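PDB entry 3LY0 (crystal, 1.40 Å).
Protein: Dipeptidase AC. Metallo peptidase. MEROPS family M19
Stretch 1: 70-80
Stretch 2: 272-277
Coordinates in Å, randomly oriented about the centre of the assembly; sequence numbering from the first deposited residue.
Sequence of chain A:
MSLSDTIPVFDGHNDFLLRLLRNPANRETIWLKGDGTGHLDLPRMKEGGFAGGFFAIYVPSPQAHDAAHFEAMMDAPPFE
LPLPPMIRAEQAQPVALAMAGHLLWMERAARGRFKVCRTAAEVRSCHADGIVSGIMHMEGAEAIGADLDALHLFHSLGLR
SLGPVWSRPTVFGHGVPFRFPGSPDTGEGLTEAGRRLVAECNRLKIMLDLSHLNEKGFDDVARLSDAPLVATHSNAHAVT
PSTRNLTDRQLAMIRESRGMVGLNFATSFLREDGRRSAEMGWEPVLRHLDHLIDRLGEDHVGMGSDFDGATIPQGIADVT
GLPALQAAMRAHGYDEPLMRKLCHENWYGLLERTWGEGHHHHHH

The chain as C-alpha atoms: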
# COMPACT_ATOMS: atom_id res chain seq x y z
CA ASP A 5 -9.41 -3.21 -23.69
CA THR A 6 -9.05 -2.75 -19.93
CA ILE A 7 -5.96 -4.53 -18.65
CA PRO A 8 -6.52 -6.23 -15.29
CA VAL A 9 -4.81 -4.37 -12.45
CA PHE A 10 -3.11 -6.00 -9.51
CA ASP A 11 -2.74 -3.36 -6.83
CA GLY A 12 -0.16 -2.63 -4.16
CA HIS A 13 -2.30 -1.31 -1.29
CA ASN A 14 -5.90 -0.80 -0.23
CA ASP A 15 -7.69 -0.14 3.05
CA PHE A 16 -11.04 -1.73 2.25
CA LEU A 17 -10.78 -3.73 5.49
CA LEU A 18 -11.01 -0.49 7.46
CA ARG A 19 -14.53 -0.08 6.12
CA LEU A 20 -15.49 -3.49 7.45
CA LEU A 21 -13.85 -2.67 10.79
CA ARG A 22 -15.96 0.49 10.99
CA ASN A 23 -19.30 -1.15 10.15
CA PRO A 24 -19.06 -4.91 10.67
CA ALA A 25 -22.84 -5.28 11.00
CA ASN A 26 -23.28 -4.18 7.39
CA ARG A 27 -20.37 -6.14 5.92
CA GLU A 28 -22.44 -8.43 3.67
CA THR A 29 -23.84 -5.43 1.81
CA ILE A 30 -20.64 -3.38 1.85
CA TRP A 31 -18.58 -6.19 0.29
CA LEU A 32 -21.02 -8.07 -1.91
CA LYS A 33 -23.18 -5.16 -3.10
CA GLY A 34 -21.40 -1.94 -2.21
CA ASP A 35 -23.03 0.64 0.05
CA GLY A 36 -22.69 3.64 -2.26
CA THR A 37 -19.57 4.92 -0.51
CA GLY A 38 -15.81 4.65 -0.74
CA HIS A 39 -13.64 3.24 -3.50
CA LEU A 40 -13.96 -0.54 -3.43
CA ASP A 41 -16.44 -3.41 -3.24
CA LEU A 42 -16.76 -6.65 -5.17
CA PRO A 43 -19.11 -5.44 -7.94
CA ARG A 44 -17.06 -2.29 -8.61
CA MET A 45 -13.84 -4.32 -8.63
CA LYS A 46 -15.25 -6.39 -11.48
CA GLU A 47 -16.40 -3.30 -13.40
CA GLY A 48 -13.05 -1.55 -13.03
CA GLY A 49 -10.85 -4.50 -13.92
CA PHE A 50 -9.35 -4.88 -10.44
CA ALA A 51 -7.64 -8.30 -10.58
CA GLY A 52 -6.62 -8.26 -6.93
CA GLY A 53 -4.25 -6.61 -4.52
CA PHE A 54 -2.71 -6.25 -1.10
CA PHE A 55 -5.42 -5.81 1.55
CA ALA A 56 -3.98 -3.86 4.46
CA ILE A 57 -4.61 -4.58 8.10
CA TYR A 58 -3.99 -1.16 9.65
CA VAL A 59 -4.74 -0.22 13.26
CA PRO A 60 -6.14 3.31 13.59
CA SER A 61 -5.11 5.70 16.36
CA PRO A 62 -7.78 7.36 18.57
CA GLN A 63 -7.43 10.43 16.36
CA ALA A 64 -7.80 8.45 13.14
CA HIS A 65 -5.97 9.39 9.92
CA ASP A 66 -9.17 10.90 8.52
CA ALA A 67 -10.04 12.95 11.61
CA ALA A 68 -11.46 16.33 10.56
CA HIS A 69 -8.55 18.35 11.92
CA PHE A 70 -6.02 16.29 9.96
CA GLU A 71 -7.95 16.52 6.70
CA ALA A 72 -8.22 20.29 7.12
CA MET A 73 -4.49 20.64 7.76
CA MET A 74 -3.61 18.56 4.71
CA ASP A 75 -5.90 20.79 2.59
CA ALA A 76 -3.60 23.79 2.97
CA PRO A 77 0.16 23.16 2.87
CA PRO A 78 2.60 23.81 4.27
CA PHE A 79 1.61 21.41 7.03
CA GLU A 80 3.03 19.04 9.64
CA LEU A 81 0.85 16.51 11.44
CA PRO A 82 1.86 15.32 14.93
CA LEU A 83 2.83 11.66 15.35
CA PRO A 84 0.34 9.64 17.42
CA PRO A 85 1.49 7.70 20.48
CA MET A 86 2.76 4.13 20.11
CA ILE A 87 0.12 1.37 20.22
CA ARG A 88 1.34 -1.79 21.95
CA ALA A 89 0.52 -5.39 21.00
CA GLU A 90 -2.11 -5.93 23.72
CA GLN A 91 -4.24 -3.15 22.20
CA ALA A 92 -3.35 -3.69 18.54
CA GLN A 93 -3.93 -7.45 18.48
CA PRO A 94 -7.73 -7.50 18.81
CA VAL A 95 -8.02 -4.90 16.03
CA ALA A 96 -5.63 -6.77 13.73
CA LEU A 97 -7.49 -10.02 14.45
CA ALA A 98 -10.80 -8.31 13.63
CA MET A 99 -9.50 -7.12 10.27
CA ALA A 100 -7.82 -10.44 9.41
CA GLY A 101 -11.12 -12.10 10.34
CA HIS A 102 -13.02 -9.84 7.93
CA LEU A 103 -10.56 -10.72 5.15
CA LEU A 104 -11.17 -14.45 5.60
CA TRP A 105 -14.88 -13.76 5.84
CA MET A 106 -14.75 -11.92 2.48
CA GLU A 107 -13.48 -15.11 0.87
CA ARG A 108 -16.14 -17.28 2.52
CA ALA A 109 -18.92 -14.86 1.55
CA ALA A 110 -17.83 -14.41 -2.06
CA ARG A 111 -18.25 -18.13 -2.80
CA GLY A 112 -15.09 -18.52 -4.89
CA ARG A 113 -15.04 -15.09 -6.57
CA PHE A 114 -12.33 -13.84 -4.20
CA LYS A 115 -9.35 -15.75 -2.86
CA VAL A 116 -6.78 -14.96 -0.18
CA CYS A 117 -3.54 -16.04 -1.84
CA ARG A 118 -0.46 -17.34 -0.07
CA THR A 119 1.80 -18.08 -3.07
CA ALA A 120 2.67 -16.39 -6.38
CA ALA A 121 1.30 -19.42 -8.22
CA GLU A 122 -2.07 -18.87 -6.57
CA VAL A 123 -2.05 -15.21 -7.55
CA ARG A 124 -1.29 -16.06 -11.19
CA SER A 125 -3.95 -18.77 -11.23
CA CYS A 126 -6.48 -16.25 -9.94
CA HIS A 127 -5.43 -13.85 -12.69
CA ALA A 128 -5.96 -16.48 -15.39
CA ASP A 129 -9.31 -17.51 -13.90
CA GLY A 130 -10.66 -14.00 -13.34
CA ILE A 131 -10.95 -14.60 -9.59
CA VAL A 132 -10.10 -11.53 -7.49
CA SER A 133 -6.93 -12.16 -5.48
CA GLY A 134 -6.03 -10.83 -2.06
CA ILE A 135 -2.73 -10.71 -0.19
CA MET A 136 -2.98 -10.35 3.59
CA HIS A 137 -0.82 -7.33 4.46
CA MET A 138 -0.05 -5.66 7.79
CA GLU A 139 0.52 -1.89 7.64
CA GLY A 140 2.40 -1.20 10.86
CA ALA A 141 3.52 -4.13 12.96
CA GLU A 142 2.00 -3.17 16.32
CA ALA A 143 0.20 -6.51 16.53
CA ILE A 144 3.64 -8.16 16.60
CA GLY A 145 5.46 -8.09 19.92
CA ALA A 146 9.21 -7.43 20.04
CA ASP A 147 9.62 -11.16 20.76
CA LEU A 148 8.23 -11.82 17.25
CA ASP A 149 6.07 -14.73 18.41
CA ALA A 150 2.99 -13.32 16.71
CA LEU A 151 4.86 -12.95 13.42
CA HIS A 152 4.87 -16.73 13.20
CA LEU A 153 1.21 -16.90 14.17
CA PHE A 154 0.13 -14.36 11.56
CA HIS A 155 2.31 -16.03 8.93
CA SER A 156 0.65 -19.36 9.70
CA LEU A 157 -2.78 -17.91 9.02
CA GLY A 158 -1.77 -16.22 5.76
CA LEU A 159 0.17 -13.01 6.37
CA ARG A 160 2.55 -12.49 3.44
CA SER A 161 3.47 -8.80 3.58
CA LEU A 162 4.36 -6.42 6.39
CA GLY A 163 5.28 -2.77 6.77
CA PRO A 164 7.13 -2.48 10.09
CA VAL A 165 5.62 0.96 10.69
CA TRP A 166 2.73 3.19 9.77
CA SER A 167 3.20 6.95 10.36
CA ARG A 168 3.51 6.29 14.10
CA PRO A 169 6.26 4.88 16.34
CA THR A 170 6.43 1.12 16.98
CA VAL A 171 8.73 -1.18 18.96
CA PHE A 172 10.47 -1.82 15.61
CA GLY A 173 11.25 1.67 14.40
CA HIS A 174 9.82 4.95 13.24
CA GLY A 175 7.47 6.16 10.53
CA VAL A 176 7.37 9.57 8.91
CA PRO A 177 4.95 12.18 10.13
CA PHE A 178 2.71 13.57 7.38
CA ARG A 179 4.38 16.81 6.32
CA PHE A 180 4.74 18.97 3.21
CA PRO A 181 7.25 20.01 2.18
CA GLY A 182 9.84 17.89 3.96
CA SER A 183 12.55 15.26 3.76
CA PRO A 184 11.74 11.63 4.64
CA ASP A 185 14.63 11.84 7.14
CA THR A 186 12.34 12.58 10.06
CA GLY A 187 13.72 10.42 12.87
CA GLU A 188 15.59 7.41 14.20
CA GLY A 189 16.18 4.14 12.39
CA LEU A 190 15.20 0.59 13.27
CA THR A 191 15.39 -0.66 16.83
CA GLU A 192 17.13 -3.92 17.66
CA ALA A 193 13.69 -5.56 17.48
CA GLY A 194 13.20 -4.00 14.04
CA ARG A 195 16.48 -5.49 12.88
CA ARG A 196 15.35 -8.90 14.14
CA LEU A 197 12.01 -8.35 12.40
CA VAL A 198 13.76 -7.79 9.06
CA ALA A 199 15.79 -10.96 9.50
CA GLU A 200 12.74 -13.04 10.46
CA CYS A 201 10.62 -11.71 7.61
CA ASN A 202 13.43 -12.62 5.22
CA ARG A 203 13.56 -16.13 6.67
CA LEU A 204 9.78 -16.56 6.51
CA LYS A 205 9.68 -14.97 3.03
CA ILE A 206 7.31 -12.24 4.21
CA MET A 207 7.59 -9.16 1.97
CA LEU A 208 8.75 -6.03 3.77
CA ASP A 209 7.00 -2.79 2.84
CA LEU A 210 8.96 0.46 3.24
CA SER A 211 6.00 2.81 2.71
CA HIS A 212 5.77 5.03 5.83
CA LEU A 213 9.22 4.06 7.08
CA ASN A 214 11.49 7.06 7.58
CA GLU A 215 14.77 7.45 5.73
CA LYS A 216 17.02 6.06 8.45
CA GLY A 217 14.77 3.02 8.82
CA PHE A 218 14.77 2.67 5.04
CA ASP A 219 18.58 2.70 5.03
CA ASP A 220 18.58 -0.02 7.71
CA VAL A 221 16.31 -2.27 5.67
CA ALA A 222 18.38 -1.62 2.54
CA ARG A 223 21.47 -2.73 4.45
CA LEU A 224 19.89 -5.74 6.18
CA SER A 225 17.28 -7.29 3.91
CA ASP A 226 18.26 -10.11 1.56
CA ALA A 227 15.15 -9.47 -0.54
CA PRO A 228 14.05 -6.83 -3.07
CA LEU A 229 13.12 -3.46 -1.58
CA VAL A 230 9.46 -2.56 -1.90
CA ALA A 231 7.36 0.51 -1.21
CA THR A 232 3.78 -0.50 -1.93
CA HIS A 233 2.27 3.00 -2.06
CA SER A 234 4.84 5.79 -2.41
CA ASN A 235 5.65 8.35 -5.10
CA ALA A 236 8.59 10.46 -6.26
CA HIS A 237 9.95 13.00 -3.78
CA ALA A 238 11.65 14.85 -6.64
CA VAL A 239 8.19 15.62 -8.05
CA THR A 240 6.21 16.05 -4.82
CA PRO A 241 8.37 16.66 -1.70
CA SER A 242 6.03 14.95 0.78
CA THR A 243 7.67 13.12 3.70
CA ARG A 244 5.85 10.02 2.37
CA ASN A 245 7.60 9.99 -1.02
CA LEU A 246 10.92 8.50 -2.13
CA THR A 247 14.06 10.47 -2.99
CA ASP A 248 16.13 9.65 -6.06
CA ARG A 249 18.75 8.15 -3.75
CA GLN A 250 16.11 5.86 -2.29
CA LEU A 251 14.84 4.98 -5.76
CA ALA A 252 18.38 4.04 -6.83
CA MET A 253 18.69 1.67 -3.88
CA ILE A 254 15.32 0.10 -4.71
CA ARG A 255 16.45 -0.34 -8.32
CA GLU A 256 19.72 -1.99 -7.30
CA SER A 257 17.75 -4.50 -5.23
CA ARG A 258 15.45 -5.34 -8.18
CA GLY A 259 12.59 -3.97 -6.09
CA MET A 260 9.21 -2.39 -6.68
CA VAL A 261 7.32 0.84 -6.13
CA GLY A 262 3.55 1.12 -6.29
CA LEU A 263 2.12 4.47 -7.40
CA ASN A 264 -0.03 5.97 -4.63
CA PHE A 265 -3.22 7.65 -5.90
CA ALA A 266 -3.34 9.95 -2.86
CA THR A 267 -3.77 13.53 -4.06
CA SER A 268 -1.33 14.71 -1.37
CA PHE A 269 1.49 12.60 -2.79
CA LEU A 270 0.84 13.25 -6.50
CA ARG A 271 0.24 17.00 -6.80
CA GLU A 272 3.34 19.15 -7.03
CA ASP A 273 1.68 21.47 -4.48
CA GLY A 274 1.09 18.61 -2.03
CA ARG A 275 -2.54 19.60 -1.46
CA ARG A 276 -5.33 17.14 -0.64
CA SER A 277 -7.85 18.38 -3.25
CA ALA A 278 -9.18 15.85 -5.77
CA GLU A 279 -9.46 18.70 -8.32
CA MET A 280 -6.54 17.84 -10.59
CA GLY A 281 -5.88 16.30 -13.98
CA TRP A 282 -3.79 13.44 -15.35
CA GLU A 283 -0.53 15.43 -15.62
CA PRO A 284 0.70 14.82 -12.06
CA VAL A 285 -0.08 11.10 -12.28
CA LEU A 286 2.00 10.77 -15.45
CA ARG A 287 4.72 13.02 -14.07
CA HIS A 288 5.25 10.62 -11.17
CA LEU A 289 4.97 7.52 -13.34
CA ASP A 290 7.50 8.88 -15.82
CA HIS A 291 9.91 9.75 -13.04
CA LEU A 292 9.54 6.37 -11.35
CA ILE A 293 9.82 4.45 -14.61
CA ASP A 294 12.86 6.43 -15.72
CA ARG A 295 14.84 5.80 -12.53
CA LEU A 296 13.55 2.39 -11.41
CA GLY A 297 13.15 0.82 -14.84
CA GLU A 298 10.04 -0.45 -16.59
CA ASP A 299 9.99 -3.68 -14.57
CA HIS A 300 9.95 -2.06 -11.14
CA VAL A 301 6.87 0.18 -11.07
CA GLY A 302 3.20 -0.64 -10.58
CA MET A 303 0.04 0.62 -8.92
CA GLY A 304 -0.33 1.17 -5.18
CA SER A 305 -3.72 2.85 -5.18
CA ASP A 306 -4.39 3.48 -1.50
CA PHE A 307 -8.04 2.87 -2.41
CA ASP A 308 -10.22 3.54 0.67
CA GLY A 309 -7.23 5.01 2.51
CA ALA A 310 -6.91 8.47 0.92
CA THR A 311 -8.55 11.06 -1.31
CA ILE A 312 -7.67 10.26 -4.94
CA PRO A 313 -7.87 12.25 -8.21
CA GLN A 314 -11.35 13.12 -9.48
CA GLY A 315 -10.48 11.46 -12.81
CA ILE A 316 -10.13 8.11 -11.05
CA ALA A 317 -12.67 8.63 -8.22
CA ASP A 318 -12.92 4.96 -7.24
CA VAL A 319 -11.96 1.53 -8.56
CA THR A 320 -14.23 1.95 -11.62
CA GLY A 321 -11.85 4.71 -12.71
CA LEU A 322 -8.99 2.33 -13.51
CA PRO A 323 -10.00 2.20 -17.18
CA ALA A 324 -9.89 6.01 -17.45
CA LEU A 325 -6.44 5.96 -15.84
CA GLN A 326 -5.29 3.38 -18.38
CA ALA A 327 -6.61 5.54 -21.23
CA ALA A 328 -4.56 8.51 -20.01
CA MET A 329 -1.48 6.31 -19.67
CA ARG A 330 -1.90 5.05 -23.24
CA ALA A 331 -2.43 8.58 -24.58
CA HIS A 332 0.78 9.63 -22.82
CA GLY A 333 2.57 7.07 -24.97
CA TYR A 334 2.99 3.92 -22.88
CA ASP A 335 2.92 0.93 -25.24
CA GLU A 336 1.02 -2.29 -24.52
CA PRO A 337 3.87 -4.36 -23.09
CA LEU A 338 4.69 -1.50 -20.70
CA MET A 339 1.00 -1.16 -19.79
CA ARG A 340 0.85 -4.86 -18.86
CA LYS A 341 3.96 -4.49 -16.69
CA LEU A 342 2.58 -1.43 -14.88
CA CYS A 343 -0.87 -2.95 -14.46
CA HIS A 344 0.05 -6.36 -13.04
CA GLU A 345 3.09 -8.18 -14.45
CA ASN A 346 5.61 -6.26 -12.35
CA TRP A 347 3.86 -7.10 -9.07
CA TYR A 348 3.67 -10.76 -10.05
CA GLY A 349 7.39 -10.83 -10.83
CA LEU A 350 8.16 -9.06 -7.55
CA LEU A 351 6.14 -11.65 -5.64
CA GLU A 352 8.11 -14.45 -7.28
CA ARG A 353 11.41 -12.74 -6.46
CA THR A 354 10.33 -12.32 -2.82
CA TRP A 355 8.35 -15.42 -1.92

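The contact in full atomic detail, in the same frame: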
# COMPACT_ATOMS: atom_id res chain seq x y z
N PHE A 70 -7.11 16.71 10.83
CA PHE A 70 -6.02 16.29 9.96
C PHE A 70 -6.33 16.57 8.49
O PHE A 70 -5.47 17.05 7.75
CB PHE A 70 -5.73 14.80 10.13
CG PHE A 70 -5.25 14.43 11.51
CD1 PHE A 70 -4.45 15.30 12.25
CD2 PHE A 70 -5.58 13.20 12.06
CE1 PHE A 70 -4.01 14.95 13.51
CE2 PHE A 70 -5.14 12.85 13.32
CZ PHE A 70 -4.35 13.72 14.05
N GLU A 71 -7.55 16.25 8.07
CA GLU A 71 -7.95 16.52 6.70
C GLU A 71 -7.82 18.01 6.40
O GLU A 71 -7.28 18.39 5.37
CB GLU A 71 -9.37 16.03 6.44
CG GLU A 71 -9.47 14.51 6.41
CD GLU A 71 -10.87 14.01 6.12
OE1 GLU A 71 -11.82 14.80 6.27
OE2 GLU A 71 -11.00 12.82 5.74
N ALA A 72 -8.29 18.85 7.32
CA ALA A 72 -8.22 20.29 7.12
C ALA A 72 -6.78 20.78 7.00
O ALA A 72 -6.47 21.64 6.17
CB ALA A 72 -8.93 21.03 8.25
N MET A 73 -5.89 20.25 7.83
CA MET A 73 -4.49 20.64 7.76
C MET A 73 -3.87 20.26 6.43
O MET A 73 -3.15 21.04 5.81
CB MET A 73 -3.70 19.99 8.90
CG MET A 73 -4.10 20.47 10.27
SD MET A 73 -3.19 19.60 11.56
CE MET A 73 -1.53 20.04 11.13
N MET A 74 -4.16 19.04 5.97
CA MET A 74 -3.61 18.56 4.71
C MET A 74 -4.19 19.29 3.49
O MET A 74 -3.64 19.21 2.39
CB MET A 74 -3.76 17.04 4.59
CG MET A 74 -2.81 16.25 5.53
SD MET A 74 -2.98 14.44 5.50
CE MET A 74 -4.75 14.34 5.61
N ASP A 75 -5.30 20.01 3.68
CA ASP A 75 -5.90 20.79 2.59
C ASP A 75 -5.06 22.01 2.22
O ASP A 75 -5.09 22.46 1.08
CB ASP A 75 -7.30 21.29 2.96
CG ASP A 75 -8.33 20.18 3.00
OD1 ASP A 75 -8.09 19.10 2.41
OD2 ASP A 75 -9.39 20.40 3.63
N ALA A 76 -4.32 22.54 3.18
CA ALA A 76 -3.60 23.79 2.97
C ALA A 76 -2.15 23.72 3.44
O ALA A 76 -1.82 24.15 4.54
CB ALA A 76 -4.32 24.95 3.66
N PRO A 77 -1.28 23.17 2.59
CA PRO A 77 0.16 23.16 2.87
C PRO A 77 0.68 24.59 2.90
O PRO A 77 0.05 25.46 2.28
CB PRO A 77 0.76 22.41 1.67
CG PRO A 77 -0.39 21.73 1.01
CD PRO A 77 -1.59 22.57 1.28
N PRO A 78 1.80 24.83 3.58
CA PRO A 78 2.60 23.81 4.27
C PRO A 78 1.91 23.27 5.51
O PRO A 78 1.17 24.00 6.17
CB PRO A 78 3.86 24.57 4.70
CG PRO A 78 3.76 25.94 4.07
CD PRO A 78 2.34 26.19 3.77
N PHE A 79 2.16 22.00 5.83
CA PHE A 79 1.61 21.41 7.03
C PHE A 79 2.54 20.37 7.63
O PHE A 79 3.45 19.85 6.96
CB PHE A 79 0.24 20.78 6.75
CG PHE A 79 0.29 19.62 5.79
CD1 PHE A 79 0.71 18.36 6.21
CD2 PHE A 79 -0.09 19.79 4.47
CE1 PHE A 79 0.75 17.29 5.32
CE2 PHE A 79 -0.05 18.73 3.57
CZ PHE A 79 0.37 17.47 4.00
N GLU A 80 2.30 20.05 8.90
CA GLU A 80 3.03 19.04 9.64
C GLU A 80 2.05 18.45 10.63
O GLU A 80 1.57 19.16 11.51
CB GLU A 80 4.15 19.66 10.47
CG GLU A 80 5.33 20.24 9.73
CD GLU A 80 6.47 20.54 10.69
OE1 GLU A 80 6.79 19.66 11.52
OE2 GLU A 80 7.03 21.65 10.64
N GLU A 272 2.09 18.48 -7.34
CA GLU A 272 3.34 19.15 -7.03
C GLU A 272 3.19 20.10 -5.84
O GLU A 272 4.16 20.35 -5.12
CB GLU A 272 3.87 19.90 -8.25
CG GLU A 272 4.42 18.98 -9.34
CD GLU A 272 4.95 19.75 -10.53
OE1 GLU A 272 5.13 20.98 -10.42
OE2 GLU A 272 5.20 19.13 -11.59
N ASP A 273 1.97 20.59 -5.62
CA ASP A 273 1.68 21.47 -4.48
C ASP A 273 1.35 20.73 -3.18
O ASP A 273 1.13 21.35 -2.14
CB ASP A 273 0.58 22.49 -4.82
CG ASP A 273 -0.77 21.85 -5.10
OD1 ASP A 273 -1.02 20.71 -4.65
OD2 ASP A 273 -1.61 22.49 -5.77
N GLY A 274 1.29 19.40 -3.23
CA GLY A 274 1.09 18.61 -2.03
C GLY A 274 -0.24 18.78 -1.32
O GLY A 274 -0.37 18.41 -0.15
N ARG A 275 -1.22 19.34 -2.03
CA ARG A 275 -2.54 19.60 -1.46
C ARG A 275 -3.39 18.34 -1.51
O ARG A 275 -3.10 17.42 -2.28
CB ARG A 275 -3.26 20.70 -2.24
CG ARG A 275 -2.70 22.11 -2.05
CD ARG A 275 -3.59 23.12 -2.77
NE ARG A 275 -4.99 22.97 -2.36
CZ ARG A 275 -6.02 23.52 -2.98
NH1 ARG A 275 -5.83 24.28 -4.06
NH2 ARG A 275 -7.25 23.32 -2.53
N ARG A 276 -4.45 18.31 -0.71
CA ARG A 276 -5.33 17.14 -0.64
C ARG A 276 -6.46 17.12 -1.69
O ARG A 276 -7.08 16.08 -1.92
CB ARG A 276 -5.92 17.03 0.77
CG ARG A 276 -6.62 15.72 1.06
CD ARG A 276 -7.13 15.67 2.50
NE ARG A 276 -8.23 16.60 2.70
CZ ARG A 276 -9.51 16.25 2.66
NH1 ARG A 276 -9.85 14.99 2.42
NH2 ARG A 276 -10.45 17.17 2.85
N SER A 277 -6.72 18.26 -2.32
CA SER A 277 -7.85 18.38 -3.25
C SER A 277 -7.85 17.39 -4.42
O SER A 277 -6.85 17.23 -5.12
CB SER A 277 -7.93 19.81 -3.79
OG SER A 277 -8.91 19.90 -4.80
O HOH W 1 -2.26 17.17 1.47
O HOH W 2 -6.64 21.17 -0.90

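A stretch running from a helix through a loop into a short strand (70-80) meets an irregular segment (272-277), and Arg276 forms the centre of the contact. Its CA-to-CB bond points toward the other stretch, and its guanidinium forms a salt bridge with Asp75: NE donates to OD1 at 2.5 Å, while Arg276 NH2 adds weak hydrogen bonds to Asp75 OD1 (3.1 Å) and OD2 (3.5 Å). OD1 lies at the edge of the guanidinium, near its plane, where the N-H groups point. The CA-to-CB bond of Asp75 is directed away from the other segment, but the carboxylate comes back within reach. Glu71 CB packs over one face of the same guanidinium, 3.8 Å from Arg276 CZ; Glu71 OE2, 4.1 Å from Arg276 NH1 and well out of plane, contributes charge alone. Two waters serve backbone acceptors: water 1 donates to Met74 O (2.6 Å) and Gly274 O (2.8 Å), bridging two carbonyls that could not bond each other, and water 2 donates to Asp75 O (2.8 Å) while accepting from Arg275 NH2 (2.8 Å). Asp75 O also takes a weak hydrogen bond from Arg275 NE (3.5 Å). Arg275 N is satisfied locally by Asp273 OD1 (3.0 Å). Pro77 adds apolar packing, its CD 3.5 Å from Arg275 CG, and the edge of the Phe79 ring meets Gly274 O (CE2 to O, 3.7 Å).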